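Local coordinates for putative fusidic acid resistance protein (Staphylococcus aureus, PDB 2YB5), which confers resistance to the antibiotic fusidic acid, probably by binding elongation factor G and clearing the ribosome on which the drug traps it, at residues A[127-132]-A[149-154]; A[131-136]-A[143-148]; A[159-164]-A[195-200]; A[163-168]-A[189-194]. All blocks are in the same frame, centred on the assembly; numbering follows the deposited sequence.

Interaction 1: A[127-132]-A[149-154]; sequences SSNRKY and ISPNKV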
# COMPACT_ATOMS: atom_id res chain seq x y z
N SER A 127 22.48 -6.81 8.25
CA SER A 127 23.95 -6.96 8.29
C SER A 127 24.70 -5.80 7.61
O SER A 127 25.86 -5.56 7.90
CB SER A 127 24.39 -8.32 7.73
OG SER A 127 23.89 -8.56 6.43
N SER A 128 24.01 -5.07 6.72
CA SER A 128 24.57 -3.88 6.07
C SER A 128 23.71 -2.64 6.32
O SER A 128 23.90 -1.59 5.70
CB SER A 128 24.75 -4.13 4.56
OG SER A 128 23.82 -5.08 4.07
N ASN A 129 22.77 -2.78 7.27
CA ASN A 129 21.84 -1.71 7.61
C ASN A 129 21.18 -1.10 6.37
O ASN A 129 21.16 0.11 6.18
CB ASN A 129 22.55 -0.69 8.48
CG ASN A 129 22.83 -1.23 9.87
OD1 ASN A 129 21.90 -1.40 10.67
ND2 ASN A 129 24.09 -1.53 10.16
N ARG A 130 20.63 -1.97 5.54
CA ARG A 130 20.11 -1.58 4.25
C ARG A 130 18.63 -1.95 4.16
O ARG A 130 18.18 -2.88 4.81
CB ARG A 130 20.91 -2.32 3.18
CG ARG A 130 20.65 -1.88 1.75
CD ARG A 130 21.64 -2.55 0.79
NE ARG A 130 22.99 -1.99 0.91
CZ ARG A 130 24.02 -2.33 0.15
NH1 ARG A 130 23.90 -3.24 -0.81
NH2 ARG A 130 25.20 -1.75 0.35
N LYS A 131 17.88 -1.18 3.37
CA LYS A 131 16.56 -1.59 2.91
C LYS A 131 16.57 -1.58 1.39
O LYS A 131 17.12 -0.65 0.78
CB LYS A 131 15.42 -0.69 3.44
CG LYS A 131 14.01 -1.09 2.94
CD LYS A 131 12.93 -0.07 3.26
CE LYS A 131 12.58 0.02 4.75
NZ LYS A 131 11.99 -1.25 5.26
N TYR A 132 15.97 -2.61 0.81
CA TYR A 132 15.75 -2.73 -0.61
C TYR A 132 14.26 -2.54 -0.88
O TYR A 132 13.43 -3.03 -0.10
CB TYR A 132 16.13 -4.13 -1.08
CG TYR A 132 17.59 -4.44 -1.01
CD1 TYR A 132 18.42 -4.13 -2.08
CD2 TYR A 132 18.15 -5.06 0.09
CE1 TYR A 132 19.75 -4.42 -2.05
CE2 TYR A 132 19.49 -5.36 0.14
CZ TYR A 132 20.29 -5.03 -0.94
OH TYR A 132 21.63 -5.31 -0.93
N ILE A 149 19.37 2.43 6.22
CA ILE A 149 18.32 2.75 7.16
C ILE A 149 18.77 2.35 8.58
O ILE A 149 19.07 1.19 8.84
CB ILE A 149 16.98 2.09 6.75
CG1 ILE A 149 15.82 2.69 7.56
CG2 ILE A 149 17.04 0.57 6.87
CD1 ILE A 149 14.43 2.46 6.95
N SER A 150 18.86 3.32 9.48
CA SER A 150 19.29 3.02 10.85
C SER A 150 18.21 2.21 11.58
O SER A 150 17.02 2.50 11.43
CB SER A 150 19.57 4.29 11.62
OG SER A 150 20.19 3.97 12.85
N PRO A 151 18.62 1.20 12.36
CA PRO A 151 17.67 0.37 13.09
C PRO A 151 17.13 1.06 14.33
O PRO A 151 16.22 0.53 14.98
CB PRO A 151 18.49 -0.86 13.46
CG PRO A 151 19.88 -0.33 13.64
CD PRO A 151 20.01 0.80 12.64
N ASN A 152 17.68 2.22 14.66
CA ASN A 152 17.17 3.05 15.75
C ASN A 152 15.99 3.87 15.23
O ASN A 152 16.18 4.83 14.48
CB ASN A 152 18.29 3.93 16.30
CG ASN A 152 19.49 3.12 16.79
OD1 ASN A 152 19.37 1.94 17.14
ND2 ASN A 152 20.65 3.76 16.82
N LYS A 153 14.78 3.49 15.63
CA LYS A 153 13.55 4.03 15.05
C LYS A 153 13.04 5.21 15.86
O LYS A 153 13.27 5.28 17.06
CB LYS A 153 12.47 2.95 14.98
CG LYS A 153 12.92 1.68 14.25
CD LYS A 153 11.84 0.60 14.18
CE LYS A 153 11.45 0.09 15.56
NZ LYS A 153 10.75 -1.23 15.49
N VAL A 154 12.36 6.14 15.19
CA VAL A 154 11.70 7.27 15.85
C VAL A 154 10.28 7.44 15.29
O VAL A 154 10.05 7.28 14.08
CB VAL A 154 12.49 8.60 15.70
CG1 VAL A 154 13.87 8.49 16.35
CG2 VAL A 154 12.63 9.00 14.25

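Interaction 2: A[131-136]-A[143-148]; sequences KYIVYK and EGIYGE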
# COMPACT_ATOMS: atom_id res chain seq x y z
N LYS A 131 17.88 -1.18 3.37
CA LYS A 131 16.56 -1.59 2.91
C LYS A 131 16.57 -1.58 1.39
O LYS A 131 17.12 -0.65 0.78
CB LYS A 131 15.42 -0.69 3.44
CG LYS A 131 14.01 -1.09 2.94
CD LYS A 131 12.93 -0.07 3.26
CE LYS A 131 12.58 0.02 4.75
NZ LYS A 131 11.99 -1.25 5.26
N TYR A 132 15.97 -2.61 0.81
CA TYR A 132 15.75 -2.73 -0.61
C TYR A 132 14.26 -2.54 -0.88
O TYR A 132 13.43 -3.03 -0.10
CB TYR A 132 16.13 -4.13 -1.08
CG TYR A 132 17.59 -4.44 -1.01
CD1 TYR A 132 18.42 -4.13 -2.08
CD2 TYR A 132 18.15 -5.06 0.09
CE1 TYR A 132 19.75 -4.42 -2.05
CE2 TYR A 132 19.49 -5.36 0.14
CZ TYR A 132 20.29 -5.03 -0.94
OH TYR A 132 21.63 -5.31 -0.93
N ILE A 133 13.93 -1.84 -1.96
CA ILE A 133 12.54 -1.60 -2.34
C ILE A 133 12.36 -1.92 -3.82
O ILE A 133 13.06 -1.36 -4.64
CB ILE A 133 12.11 -0.14 -2.05
CG1 ILE A 133 11.92 0.06 -0.54
CG2 ILE A 133 10.83 0.23 -2.82
CD1 ILE A 133 12.08 1.53 -0.07
N VAL A 134 11.44 -2.83 -4.14
CA VAL A 134 11.15 -3.21 -5.52
C VAL A 134 9.66 -2.95 -5.79
O VAL A 134 8.81 -3.17 -4.92
CB VAL A 134 11.52 -4.69 -5.80
CG1 VAL A 134 11.02 -5.16 -7.16
CG2 VAL A 134 13.05 -4.89 -5.69
N TYR A 135 9.38 -2.46 -6.99
CA TYR A 135 8.04 -2.08 -7.43
C TYR A 135 7.95 -2.09 -8.96
O TYR A 135 8.97 -2.20 -9.66
CB TYR A 135 7.67 -0.69 -6.88
CG TYR A 135 8.62 0.40 -7.35
CD1 TYR A 135 8.38 1.08 -8.53
CD2 TYR A 135 9.76 0.73 -6.62
CE1 TYR A 135 9.24 2.07 -8.98
CE2 TYR A 135 10.64 1.70 -7.06
CZ TYR A 135 10.36 2.37 -8.24
OH TYR A 135 11.20 3.33 -8.72
N LYS A 136 6.72 -1.98 -9.45
CA LYS A 136 6.45 -1.80 -10.87
C LYS A 136 6.24 -0.32 -11.15
O LYS A 136 5.53 0.35 -10.41
CB LYS A 136 5.18 -2.56 -11.27
CG LYS A 136 5.31 -4.06 -11.25
CD LYS A 136 6.15 -4.60 -12.40
CE LYS A 136 5.94 -6.09 -12.60
NZ LYS A 136 4.72 -6.40 -13.41
N GLU A 143 11.28 -1.77 -11.18
CA GLU A 143 12.36 -0.88 -10.78
C GLU A 143 12.71 -1.23 -9.34
O GLU A 143 11.94 -1.91 -8.66
CB GLU A 143 11.94 0.59 -10.88
CG GLU A 143 12.01 1.14 -12.29
CD GLU A 143 11.43 2.53 -12.41
OE1 GLU A 143 11.03 3.12 -11.37
OE2 GLU A 143 11.38 3.04 -13.55
N GLY A 144 13.87 -0.76 -8.90
CA GLY A 144 14.32 -0.99 -7.55
C GLY A 144 15.29 0.08 -7.10
O GLY A 144 15.98 0.72 -7.91
N ILE A 145 15.32 0.28 -5.79
CA ILE A 145 16.21 1.23 -5.16
C ILE A 145 16.64 0.59 -3.84
O ILE A 145 15.95 -0.29 -3.33
CB ILE A 145 15.47 2.57 -4.92
CG1 ILE A 145 16.44 3.70 -4.60
CG2 ILE A 145 14.43 2.42 -3.81
CD1 ILE A 145 15.74 5.05 -4.35
N TYR A 146 17.78 1.00 -3.30
CA TYR A 146 18.15 0.62 -1.93
C TYR A 146 18.90 1.75 -1.25
O TYR A 146 19.37 2.67 -1.90
CB TYR A 146 19.01 -0.65 -1.92
CG TYR A 146 20.41 -0.51 -2.45
CD1 TYR A 146 21.47 -0.15 -1.61
CD2 TYR A 146 20.70 -0.78 -3.78
CE1 TYR A 146 22.77 -0.04 -2.09
CE2 TYR A 146 22.00 -0.68 -4.27
CZ TYR A 146 23.03 -0.31 -3.43
OH TYR A 146 24.30 -0.21 -3.93
N GLY A 147 18.98 1.67 0.08
CA GLY A 147 19.68 2.67 0.85
C GLY A 147 19.91 2.25 2.28
O GLY A 147 19.43 1.21 2.71
N GLU A 148 20.66 3.08 3.00
CA GLU A 148 20.92 2.87 4.42
C GLU A 148 19.72 3.28 5.26
O GLU A 148 19.13 4.36 5.06
CB GLU A 148 22.16 3.66 4.87
CG GLU A 148 22.64 3.30 6.29
CD GLU A 148 23.92 4.01 6.71
OE1 GLU A 148 24.99 3.74 6.11
OE2 GLU A 148 23.85 4.85 7.64

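Interaction 3: A[159-164]-A[195-200]; sequences KICNQE and FKCNQN. With ZN (zinc ion), chain C.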
# COMPACT_ATOMS: atom_id res chain seq x y z
N LYS A 159 7.15 9.13 5.01
CA LYS A 159 6.95 9.91 3.79
C LYS A 159 6.54 9.10 2.55
O LYS A 159 6.44 9.67 1.46
CB LYS A 159 8.17 10.78 3.51
CG LYS A 159 8.43 11.80 4.64
CD LYS A 159 7.30 12.82 4.82
CE LYS A 159 7.56 13.74 6.00
NZ LYS A 159 6.45 14.71 6.26
N ILE A 160 6.26 7.80 2.70
CA ILE A 160 5.64 7.03 1.63
C ILE A 160 4.12 6.94 1.82
O ILE A 160 3.37 7.35 0.94
CB ILE A 160 6.24 5.64 1.52
CG1 ILE A 160 7.67 5.74 0.96
CG2 ILE A 160 5.39 4.74 0.62
CD1 ILE A 160 8.47 4.51 1.16
N CYS A 161 3.67 6.42 2.95
CA CYS A 161 2.26 6.20 3.19
C CYS A 161 1.61 7.39 3.90
O CYS A 161 0.40 7.42 4.04
CB CYS A 161 2.05 4.93 4.02
SG CYS A 161 2.74 4.98 5.70
N ASN A 162 2.43 8.34 4.35
CA ASN A 162 2.00 9.55 5.04
C ASN A 162 1.35 9.35 6.41
O ASN A 162 0.85 10.31 6.98
CB ASN A 162 1.07 10.40 4.15
CG ASN A 162 1.79 10.97 2.94
OD1 ASN A 162 1.23 11.03 1.85
ND2 ASN A 162 3.01 11.43 3.15
N GLN A 163 1.38 8.14 6.96
CA GLN A 163 0.82 7.92 8.30
C GLN A 163 1.91 7.91 9.37
O GLN A 163 3.10 7.89 9.07
CB GLN A 163 0.00 6.62 8.32
CG GLN A 163 -1.14 6.64 7.29
CD GLN A 163 -2.24 5.64 7.58
OE1 GLN A 163 -2.52 5.31 8.74
NE2 GLN A 163 -2.89 5.16 6.52
N GLU A 164 1.48 7.94 10.64
CA GLU A 164 2.41 7.89 11.76
C GLU A 164 2.81 6.44 11.99
O GLU A 164 1.95 5.56 12.01
CB GLU A 164 1.78 8.50 13.03
CG GLU A 164 2.81 9.03 14.02
CD GLU A 164 2.19 9.58 15.30
OE1 GLU A 164 1.14 9.07 15.75
OE2 GLU A 164 2.78 10.53 15.88
N PHE A 195 6.09 -3.81 5.35
CA PHE A 195 4.84 -4.56 5.32
C PHE A 195 3.73 -3.81 6.04
O PHE A 195 2.60 -3.76 5.56
CB PHE A 195 5.05 -5.98 5.83
CG PHE A 195 6.04 -6.74 4.98
CD1 PHE A 195 5.62 -7.37 3.82
CD2 PHE A 195 7.40 -6.72 5.28
CE1 PHE A 195 6.53 -8.03 3.00
CE2 PHE A 195 8.31 -7.37 4.46
CZ PHE A 195 7.88 -8.02 3.32
N LYS A 196 4.06 -3.18 7.16
CA LYS A 196 3.12 -2.28 7.83
C LYS A 196 2.79 -1.07 6.94
O LYS A 196 1.62 -0.70 6.80
CB LYS A 196 3.69 -1.80 9.16
CG LYS A 196 2.71 -0.96 9.99
CD LYS A 196 3.44 -0.09 11.02
CE LYS A 196 2.43 0.72 11.84
NZ LYS A 196 3.08 1.72 12.73
N CYS A 197 3.82 -0.46 6.36
CA CYS A 197 3.67 0.61 5.36
C CYS A 197 2.66 0.25 4.25
O CYS A 197 1.78 1.05 3.92
CB CYS A 197 5.02 0.90 4.68
SG CYS A 197 5.06 2.40 3.68
N ASN A 198 2.81 -0.94 3.70
CA ASN A 198 1.94 -1.41 2.61
C ASN A 198 0.48 -1.61 3.01
O ASN A 198 -0.40 -1.56 2.16
CB ASN A 198 2.51 -2.68 1.98
CG ASN A 198 3.54 -2.39 0.92
OD1 ASN A 198 3.18 -2.10 -0.22
ND2 ASN A 198 4.83 -2.44 1.29
N GLN A 199 0.23 -1.83 4.31
CA GLN A 199 -1.13 -1.83 4.86
C GLN A 199 -1.73 -0.43 4.89
O GLN A 199 -2.95 -0.28 4.85
CB GLN A 199 -1.16 -2.43 6.28
CG GLN A 199 -0.77 -3.91 6.37
CD GLN A 199 -1.76 -4.83 5.70
OE1 GLN A 199 -1.98 -4.74 4.49
NE2 GLN A 199 -2.37 -5.72 6.47
N ASN A 200 -0.88 0.59 4.98
CA ASN A 200 -1.32 1.98 5.02
C ASN A 200 -1.35 2.66 3.65
O ASN A 200 -2.01 3.69 3.48
CB ASN A 200 -0.37 2.82 5.90
CG ASN A 200 -0.12 2.20 7.28
OD1 ASN A 200 -0.94 1.42 7.80
ND2 ASN A 200 1.04 2.55 7.88
ZN ZN C . 4.89 3.98 5.52
O HOH W 1 1.46 3.55 10.67

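Interaction 4: A[163-168]-A[189-194]; sequences QESDTS and YICYDS. With ZN (zinc ion), chain C.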
# COMPACT_ATOMS: atom_id res chain seq x y z
N GLN A 163 1.38 8.14 6.96
CA GLN A 163 0.82 7.92 8.30
C GLN A 163 1.91 7.91 9.37
O GLN A 163 3.10 7.89 9.07
CB GLN A 163 0.00 6.62 8.32
CG GLN A 163 -1.14 6.64 7.29
CD GLN A 163 -2.24 5.64 7.58
OE1 GLN A 163 -2.52 5.31 8.74
NE2 GLN A 163 -2.89 5.16 6.52
N GLU A 164 1.48 7.94 10.64
CA GLU A 164 2.41 7.89 11.76
C GLU A 164 2.81 6.44 11.99
O GLU A 164 1.95 5.56 12.01
CB GLU A 164 1.78 8.50 13.03
CG GLU A 164 2.81 9.03 14.02
CD GLU A 164 2.19 9.58 15.30
OE1 GLU A 164 1.14 9.07 15.75
OE2 GLU A 164 2.78 10.53 15.88
N SER A 165 4.11 6.19 12.14
CA SER A 165 4.62 4.83 12.36
C SER A 165 5.99 4.85 13.02
O SER A 165 6.54 5.92 13.29
CB SER A 165 4.69 4.06 11.04
OG SER A 165 5.88 4.34 10.33
N ASP A 166 6.55 3.67 13.26
CA ASP A 166 7.94 3.55 13.69
C ASP A 166 8.79 3.74 12.44
O ASP A 166 8.80 2.88 11.56
CB ASP A 166 8.21 2.20 14.34
CG ASP A 166 7.43 2.00 15.65
OD1 ASP A 166 7.28 2.97 16.42
OD2 ASP A 166 6.99 0.87 15.90
N THR A 167 9.47 4.88 12.36
CA THR A 167 10.17 5.28 11.15
C THR A 167 11.68 5.33 11.35
O THR A 167 12.17 5.39 12.47
CB THR A 167 9.69 6.67 10.66
OG1 THR A 167 10.24 7.69 11.51
CG2 THR A 167 8.16 6.76 10.67
N SER A 168 12.41 5.29 10.24
CA SER A 168 13.84 5.56 10.26
C SER A 168 14.22 6.27 8.99
O SER A 168 13.48 6.23 7.99
CB SER A 168 14.65 4.28 10.35
OG SER A 168 14.30 3.53 11.49
N TYR A 189 12.40 10.04 6.16
CA TYR A 189 11.91 9.08 7.13
C TYR A 189 10.74 8.27 6.56
O TYR A 189 9.78 8.82 6.05
CB TYR A 189 11.50 9.79 8.44
CG TYR A 189 12.72 10.22 9.26
CD1 TYR A 189 13.37 11.43 9.01
CD2 TYR A 189 13.23 9.40 10.27
CE1 TYR A 189 14.48 11.81 9.74
CE2 TYR A 189 14.35 9.79 11.01
CZ TYR A 189 14.97 10.99 10.74
OH TYR A 189 16.07 11.37 11.47
N ILE A 190 10.87 6.94 6.65
CA ILE A 190 9.85 6.01 6.20
C ILE A 190 9.65 4.89 7.22
O ILE A 190 10.47 4.70 8.12
CB ILE A 190 10.21 5.39 4.83
CG1 ILE A 190 11.52 4.57 4.93
CG2 ILE A 190 10.29 6.46 3.75
CD1 ILE A 190 11.92 3.87 3.62
N CYS A 191 8.57 4.13 7.03
CA CYS A 191 8.26 2.99 7.89
C CYS A 191 9.45 2.04 7.89
O CYS A 191 9.93 1.64 6.83
CB CYS A 191 7.01 2.27 7.40
SG CYS A 191 5.40 3.20 7.43
N TYR A 192 9.95 1.69 9.07
CA TYR A 192 11.00 0.69 9.17
C TYR A 192 10.53 -0.64 8.57
O TYR A 192 11.27 -1.31 7.85
CB TYR A 192 11.39 0.46 10.62
CG TYR A 192 12.63 -0.37 10.73
CD1 TYR A 192 13.87 0.17 10.42
CD2 TYR A 192 12.57 -1.72 11.10
CE1 TYR A 192 15.03 -0.59 10.49
CE2 TYR A 192 13.73 -2.48 11.17
CZ TYR A 192 14.95 -1.91 10.86
OH TYR A 192 16.12 -2.63 10.93
N ASP A 193 9.29 -0.99 8.89
CA ASP A 193 8.65 -2.21 8.42
C ASP A 193 7.77 -1.90 7.20
O ASP A 193 6.68 -1.35 7.34
CB ASP A 193 7.82 -2.81 9.56
CG ASP A 193 7.05 -4.03 9.16
OD1 ASP A 193 7.22 -4.53 8.03
OD2 ASP A 193 6.25 -4.50 9.98
N SER A 194 8.25 -2.24 6.01
CA SER A 194 7.56 -1.94 4.76
C SER A 194 6.24 -2.70 4.63
O SER A 194 5.35 -2.26 3.90
CB SER A 194 8.47 -2.25 3.58
OG SER A 194 9.65 -1.45 3.64
ZN ZN C . 4.89 3.98 5.52
O HOH W 2 7.65 0.59 10.76

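Interaction 1: A[127-132]-A[149-154]
Ile-149 meets Asn-129 and Lys-131 where a G1 beta bulge starts a strand of the antiparallel sheet. Asn-129 and Arg-130 form the bulge, both facing Asp-125 of the preceding strand. Ile-149 has the largest share of the buried surface. Its backbone N gives a 2.9 Å hydrogen bond to Asn-129 O. This bond carries the pairing of strands 130-136 and 142-149 up to the bulge. The Ile-149 side chain then reaches Lys-131 with two of its branches. CG2 lies 4.0 Å from Lys-131 CB, and CD1 lies 3.8 Å from Lys-131 CE. A bend at chi3 of the lysine (-70°) places CE against Ile-149 CD1. The ammonium group has its own partners: NZ bonds to Tyr-192 O, Asn-124 OD1 and Ser-194 OG. Ser-168 of the next strand and Ile-190 of the strand beyond it also pack on Ile-149. At the more exposed end of the contact, Asn-129 turns its amide to the ring of Pro-151. Asn-129 OD1 lies 3.5 Å from Pro-151 CD and 3.7 Å from Pro-151 CG.

Interaction 2: A[131-136]-A[143-148]
Lys-131 pairs with Gly-147 in the antiparallel beta hairpin of strands 130-136 and 142-149. Lys-131 N bonds to Gly-147 O at 2.9 Å, and Gly-147 N returns a bond to Lys-131 O. The same Lys-131 O takes a CA-H...O contact from Tyr-146 CA. Tyr-132 forms a non-hydrogen-bonded pair with Tyr-146, and both rings project from the same face. The two side chains lie side by side and point the same way. Tyr-132 CD1 touches Tyr-146 CB at 3.5 Å. The ring planes are 42° apart and the centroids 5.5 Å apart. Phe-99 and Trp-123 also meet the Tyr-132 ring. Ile-133 and Ile-145 are a hydrogen-bonded pair, with two backbone bonds between them. On the opposite face, Ile-133 CB packs on Ile-145 CG2 at 3.9 Å. Val-134 forms a non-hydrogen-bonded pair with Gly-144, which has no side chain. Val-134 CG1 comes 3.7 Å from Glu-143 O. Tyr-135 pairs with Glu-143 through two backbone bonds and adds a side-chain bond. Its chi1 of 60° puts CG between the backbone N and the carbonyl carbon; the far end of the ring comes near Glu-143. Leu-207 and Ile-211 of helix 204-214 also touch this ring. Glu-143 O lies over one ring face, toward the rim. Ring and carboxylate planes are 82° apart. Tyr-135 OH donates to the anti lone pair of Glu-143 OE1 at 2.7 Å.

Interaction 3: A[159-164]-A[195-200]
The four-cysteine zinc site joins Cys-161 of the loop 159-164 to Cys-197 of helix 194-200. Cys-161 SG and Cys-197 SG each bind the zinc ion at 2.4 Å. Cys-158 and Cys-191 complete the site. In Cys-161, chi1 of 64° places SG at the zinc ion, where two weak hydrogen bonds also reach it. One comes from Gln-163 N in the same loop. The other comes from Asn-200 ND2 of the helix, at 3.7 Å from Cys-161 SG. Such donors would be expected to offset part of the negative charge on the thiolate. Asn-200 also stacks its amide on that of Gln-163, with planes 25° apart. Gln-163 NE2 lies 3.5 Å from Asn-200 CB. Beside Cys-197, Ile-160 CG2 packs on its SG at 3.9 Å. Ile-160 also reaches Leu-207 and Phe-210 of helix 204-214. On the more exposed side, one water takes weak bonds from Lys-196 NZ and Asn-200 ND2. It lies doubtfully close to Glu-164 O. A CxxC zinc knuckle (Cys-158, Cys-161), with Cys-191 at the end of a strand and Cys-197 in the helix that follows, is the arrangement of a treble-clef zinc finger.

Interaction 4: A[163-168]-A[189-194]
Cys-191 brings its sulfur to the zinc ion and to Ser-165. Cys-191 SG binds the metal at 2.1 Å and stands anti to its carbonyl carbon (chi1 -64°). Cys-158, Cys-161 and Cys-197 are the other ligands. Ser-165 OG lies 3.2 Å from Cys-191 SG and gives a weak hydrogen bond to Asp-166 O. Strand pairing holds the backbone around Cys-191. The Tyr-192 N to Asp-166 O bond is 3.0 Å long and almost straight (176°). Ser-168 and Ile-190 exchange two further bonds, as an antiparallel hydrogen-bonded pair. Between these, Thr-167 faces Cys-191 in a non-hydrogen-bonded pair whose side chains diverge. Thr-167 CA makes a CA-H...O contact with Ile-190 O at 3.1 Å. The side chains of Thr-167 and Tyr-189 cross at about a right angle, with Thr-167 OG1 at 3.7 Å from Tyr-189 CD2. Ser-168 OG approaches Tyr-192 CD1 at 3.6 Å. Further out, the Thr-167 hydroxyl bonds to Val-154 O and that of Ser-168 to Ser-150 O. A water donates to Asp-166 O and accepts from Asp-193 N. Asp-193 is the N-cap of helix 194-200, through OD1 and Phe-195 N. Backbone bonds at Ile-190 and Tyr-192 hold the ligand from both sides, and the chain then runs into the capped helix. A backbone fixed this way would keep Cys-191 SG placed for the metal.

In the fold
Interactions 1 and 2 share Lys-131 and Tyr-132 on strand 130-136. Interaction 2 is a buried hairpin held by regular backbone bonds. Interaction 1 is only partly buried and marks the end of that pairing, with one backbone bond. Interactions 3 and 4 share Gln-163 and Glu-164, and lie about 7 Å apart, centre to centre, around one zinc ion. Interaction 4 is buried and combines strand pairing with one metal ligand. Interaction 3 is partly buried and depends on two metal ligands, weak bonds and a water. Lys-131, shared by interactions 1 and 2, reaches segment 189-194 of interaction 4. Interactions 1, 2 and 4 all reach the same antiparallel sheet.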